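6-phospho-beta-glucosidase BglT (Thermotoga maritima, PDB 1UP7) hydrolyses cellobiose 6'-phosphate to glucose 6-phosphate and glucose, as a family 4 glycosidase that depends on NAD+ and manganese. Local coordinates at residues Thr209-Lys217 with Thr230-Ile239. Residues are numbered along the deposited sequence; the frame is centred on the assembly and turned at random.
Sequences TEKVFENLK and TWFYDSVRLI
Phe213 of helix 209-216 reaches into the turn where the chain leaves helix 230-236, its ring held between NH1 of Arg237 over one face and CD1 of Ile239 over the other. With CG anti to its carbonyl carbon (chi1 -80°), the ring points across at the turn, where CZ lies 3.6 Å from the backbone C of Arg237. Its CE1 is 3.6 Å from CG1 of Ile239. Arg237, the first residue past its helix and of positive phi, bends at chi3 and tilts its guanidinium over the ring in a cation-pi contact (CZ 4.9 Å from the centroid, planes 40° apart). Its NH2 also forms a salt bridge with Glu210, whose OE2 comes to the guanidinium edge. Replacing Phe213 by an alanine would probably open a gap between Ile239 and Arg237 and cost the guanidinium its aromatic partner, though not Glu210. One turn further along, Leu216 sets CD2 over the Tyr233 ring in a CH-pi contact, 3.7 Å from the centroid, while Tyr233 CB packs against Phe213 CD1. On the Ile239 side of the Phe213 ring, Ile239 CD1 meets Val212 CG1 at 3.8 Å, and both residues rest on Phe170 of helix 166-177. This helix-helix packing belongs to the C-terminal domain, outside the sugar pocket: the Ile239 side chain is about 14 Å from bound glucose 6-phosphate. Ile239 hydrogen-bonds through its backbone to Ile198 of strand 195-203, while the far side of helix 230-236 packs on a second subunit.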
loop_
_atom_site.group_PDB
_atom_site.type_symbol
_atom_site.label_atom_id
_atom_site.label_comp_id
_atom_site.label_asym_id
_atom_site.label_seq_id
_atom_site.Cartn_x
_atom_site.Cartn_y
_atom_site.Cartn_z
ATOM N N THR A 209 0.215 23.548 20.714
ATOM C CA THR A 209 1.335 22.608 20.845
ATOM C C THR A 209 2.585 23.226 21.524
ATOM O O THR A 209 3.087 22.652 22.499
ATOM C CB THR A 209 1.686 21.996 19.462
ATOM O OG1 THR A 209 0.492 21.512 18.845
ATOM C CG2 THR A 209 2.558 20.743 19.609
ATOM N N GLU A 210 3.035 24.382 21.019
ATOM C CA GLU A 210 4.202 25.088 21.540
ATOM C C GLU A 210 4.033 25.397 23.022
ATOM O O GLU A 210 4.928 25.115 23.830
ATOM C CB GLU A 210 4.456 26.413 20.766
ATOM C CG GLU A 210 5.354 26.310 19.523
ATOM C CD GLU A 210 6.393 25.184 19.603
ATOM O OE1 GLU A 210 7.383 25.282 20.386
ATOM O OE2 GLU A 210 6.220 24.177 18.880
ATOM N N LYS A 211 2.879 25.972 23.359
ATOM C CA LYS A 211 2.522 26.341 24.726
ATOM C C LYS A 211 2.575 25.146 25.659
ATOM O O LYS A 211 2.995 25.270 26.798
ATOM C CB LYS A 211 1.112 26.916 24.748
ATOM C CG LYS A 211 1.039 28.385 24.512
ATOM C CD LYS A 211 -0.408 28.818 24.242
ATOM C CE LYS A 211 -0.445 30.243 23.736
ATOM N NZ LYS A 211 -1.472 30.349 22.668
ATOM N N VAL A 212 2.140 23.990 25.159
ATOM C CA VAL A 212 2.176 22.752 25.924
ATOM C C VAL A 212 3.618 22.318 26.164
ATOM O O VAL A 212 3.959 21.969 27.299
ATOM C CB VAL A 212 1.305 21.625 25.266
ATOM C CG1 VAL A 212 1.459 20.332 26.005
ATOM C CG2 VAL A 212 -0.172 22.012 25.234
ATOM N N PHE A 213 4.455 22.373 25.123
ATOM C CA PHE A 213 5.882 22.061 25.271
ATOM C C PHE A 213 6.548 23.018 26.276
ATOM O O PHE A 213 7.248 22.573 27.183
ATOM C CB PHE A 213 6.582 22.074 23.917
ATOM C CG PHE A 213 6.389 20.816 23.124
ATOM C CD1 PHE A 213 6.928 19.618 23.562
ATOM C CD2 PHE A 213 5.701 20.840 21.925
ATOM C CE1 PHE A 213 6.770 18.430 22.811
ATOM C CE2 PHE A 213 5.526 19.662 21.160
ATOM C CZ PHE A 213 6.061 18.463 21.595
ATOM N N GLU A 214 6.285 24.316 26.142
ATOM C CA GLU A 214 6.792 25.307 27.097
ATOM C C GLU A 214 6.337 25.006 28.529
ATOM O O GLU A 214 7.087 25.208 29.478
ATOM C CB GLU A 214 6.399 26.732 26.715
ATOM C CG GLU A 214 7.067 27.228 25.439
ATOM C CD GLU A 214 8.510 27.676 25.648
ATOM O OE1 GLU A 214 9.403 26.797 25.703
ATOM O OE2 GLU A 214 8.755 28.906 25.749
ATOM N N ASN A 215 5.116 24.513 28.679
ATOM C CA ASN A 215 4.578 24.173 29.993
ATOM C C ASN A 215 5.255 22.959 30.623
ATOM O O ASN A 215 5.538 22.961 31.829
ATOM C CB ASN A 215 3.072 23.900 29.886
ATOM C CG ASN A 215 2.266 24.595 30.981
ATOM O OD1 ASN A 215 1.577 23.932 31.776
ATOM N ND2 ASN A 215 2.339 25.940 31.023
ATOM N N LEU A 216 5.510 21.928 29.817
ATOM C CA LEU A 216 6.243 20.757 30.284
ATOM C C LEU A 216 7.589 21.067 30.981
ATOM O O LEU A 216 7.993 20.325 31.879
ATOM C CB LEU A 216 6.448 19.793 29.132
ATOM C CG LEU A 216 5.444 18.635 29.070
ATOM C CD1 LEU A 216 4.008 19.117 28.851
ATOM C CD2 LEU A 216 5.848 17.670 27.972
ATOM N N LYS A 217 8.256 22.156 30.593
ATOM C CA LYS A 217 9.595 22.493 31.073
ATOM C C LYS A 217 9.516 23.149 32.438
ATOM O O LYS A 217 10.523 23.252 33.179
ATOM C CB LYS A 217 10.234 23.535 30.117
ATOM C CG LYS A 217 10.221 23.121 28.615
ATOM C CD LYS A 217 10.074 24.336 27.700
ATOM C CE LYS A 217 11.232 25.314 27.837
ATOM N NZ LYS A 217 10.757 26.557 28.503
ATOM N N THR A 230 14.393 18.928 29.307
ATOM C CA THR A 230 13.913 19.889 28.327
ATOM C C THR A 230 14.479 19.693 26.915
ATOM O O THR A 230 13.729 19.783 25.944
ATOM C CB THR A 230 14.164 21.337 28.874
ATOM O OG1 THR A 230 13.370 21.533 30.064
ATOM C CG2 THR A 230 13.663 22.411 27.879
ATOM N N TRP A 231 15.772 19.407 26.798
ATOM C CA TRP A 231 16.385 19.228 25.498
ATOM C C TRP A 231 15.708 18.096 24.699
ATOM O O TRP A 231 15.642 18.126 23.469
ATOM C CB TRP A 231 17.873 19.020 25.729
ATOM C CG TRP A 231 18.204 17.792 26.498
ATOM C CD1 TRP A 231 18.584 17.713 27.814
ATOM C CD2 TRP A 231 18.213 16.458 25.993
ATOM N NE1 TRP A 231 18.842 16.408 28.141
ATOM C CE2 TRP A 231 18.629 15.621 27.034
ATOM C CE3 TRP A 231 17.968 15.897 24.737
ATOM C CZ2 TRP A 231 18.790 14.267 26.870
ATOM C CZ3 TRP A 231 18.096 14.554 24.581
ATOM C CH2 TRP A 231 18.515 13.745 25.644
ATOM N N PHE A 232 15.150 17.141 25.433
ATOM C CA PHE A 232 14.475 15.961 24.870
ATOM C C PHE A 232 13.242 16.354 24.035
ATOM O O PHE A 232 13.023 15.897 22.912
ATOM C CB PHE A 232 14.074 14.978 25.993
ATOM C CG PHE A 232 13.263 13.779 25.489
ATOM C CD1 PHE A 232 13.897 12.654 24.998
ATOM C CD2 PHE A 232 11.882 13.803 25.505
ATOM C CE1 PHE A 232 13.167 11.587 24.512
ATOM C CE2 PHE A 232 11.125 12.748 24.989
ATOM C CZ PHE A 232 11.765 11.628 24.496
ATOM N N TYR A 233 12.439 17.220 24.620
ATOM C CA TYR A 233 11.283 17.797 23.935
ATOM C C TYR A 233 11.641 18.724 22.781
ATOM O O TYR A 233 10.964 18.686 21.766
ATOM C CB TYR A 233 10.363 18.493 24.958
ATOM C CG TYR A 233 9.725 17.485 25.921
ATOM C CD1 TYR A 233 8.889 16.474 25.431
ATOM C CD2 TYR A 233 9.967 17.536 27.311
ATOM C CE1 TYR A 233 8.293 15.541 26.276
ATOM C CE2 TYR A 233 9.381 16.586 28.175
ATOM C CZ TYR A 233 8.541 15.599 27.642
ATOM O OH TYR A 233 7.947 14.642 28.445
ATOM N N ASP A 234 12.708 19.507 22.928
ATOM C CA ASP A 234 13.207 20.350 21.853
ATOM C C ASP A 234 13.713 19.532 20.667
ATOM O O ASP A 234 13.636 19.990 19.517
ATOM C CB ASP A 234 14.295 21.255 22.412
ATOM C CG ASP A 234 13.783 22.164 23.526
ATOM O OD1 ASP A 234 12.634 22.650 23.433
ATOM O OD2 ASP A 234 14.466 22.474 24.530
ATOM N N SER A 235 14.204 18.323 20.955
ATOM C CA SER A 235 14.898 17.493 19.975
ATOM C C SER A 235 13.930 16.616 19.269
ATOM O O SER A 235 13.854 16.595 18.059
ATOM C CB SER A 235 15.921 16.635 20.702
ATOM O OG SER A 235 16.888 17.529 21.214
ATOM N N VAL A 236 13.180 15.880 20.069
ATOM C CA VAL A 236 12.273 14.867 19.598
ATOM C C VAL A 236 10.976 15.498 19.085
ATOM O O VAL A 236 10.349 14.973 18.170
ATOM C CB VAL A 236 11.943 13.886 20.740
ATOM C CG1 VAL A 236 10.874 12.900 20.332
ATOM C CG2 VAL A 236 13.199 13.150 21.205
ATOM N N ARG A 237 10.582 16.610 19.695
ATOM C CA ARG A 237 9.351 17.344 19.344
ATOM C C ARG A 237 8.078 16.485 19.328
ATOM O O ARG A 237 7.195 16.648 18.493
ATOM C CB ARG A 237 9.496 18.149 18.043
ATOM C CG ARG A 237 10.437 19.323 18.149
ATOM C CD ARG A 237 10.178 20.400 17.095
ATOM N NE ARG A 237 9.298 21.485 17.573
ATOM C CZ ARG A 237 9.004 21.752 18.861
ATOM N NH1 ARG A 237 9.494 21.016 19.853
ATOM N NH2 ARG A 237 8.200 22.764 19.163
ATOM N N LEU A 238 7.995 15.580 20.282
ATOM C CA LEU A 238 6.814 14.751 20.510
ATOM C C LEU A 238 6.579 14.698 22.021
ATOM O O LEU A 238 7.534 14.638 22.838
ATOM C CB LEU A 238 7.011 13.294 20.024
ATOM C CG LEU A 238 7.255 12.937 18.546
ATOM C CD1 LEU A 238 7.543 11.425 18.365
ATOM C CD2 LEU A 238 6.054 13.358 17.711
ATOM N N ILE A 239 5.315 14.724 22.415
ATOM C CA ILE A 239 5.019 14.457 23.810
ATOM C C ILE A 239 4.838 12.958 23.901
ATOM O O ILE A 239 4.083 12.362 23.156
ATOM C CB ILE A 239 3.763 15.213 24.345
ATOM C CG1 ILE A 239 3.982 16.717 24.347
ATOM C CG2 ILE A 239 3.419 14.765 25.774
ATOM C CD1 ILE A 239 2.789 17.484 23.939
#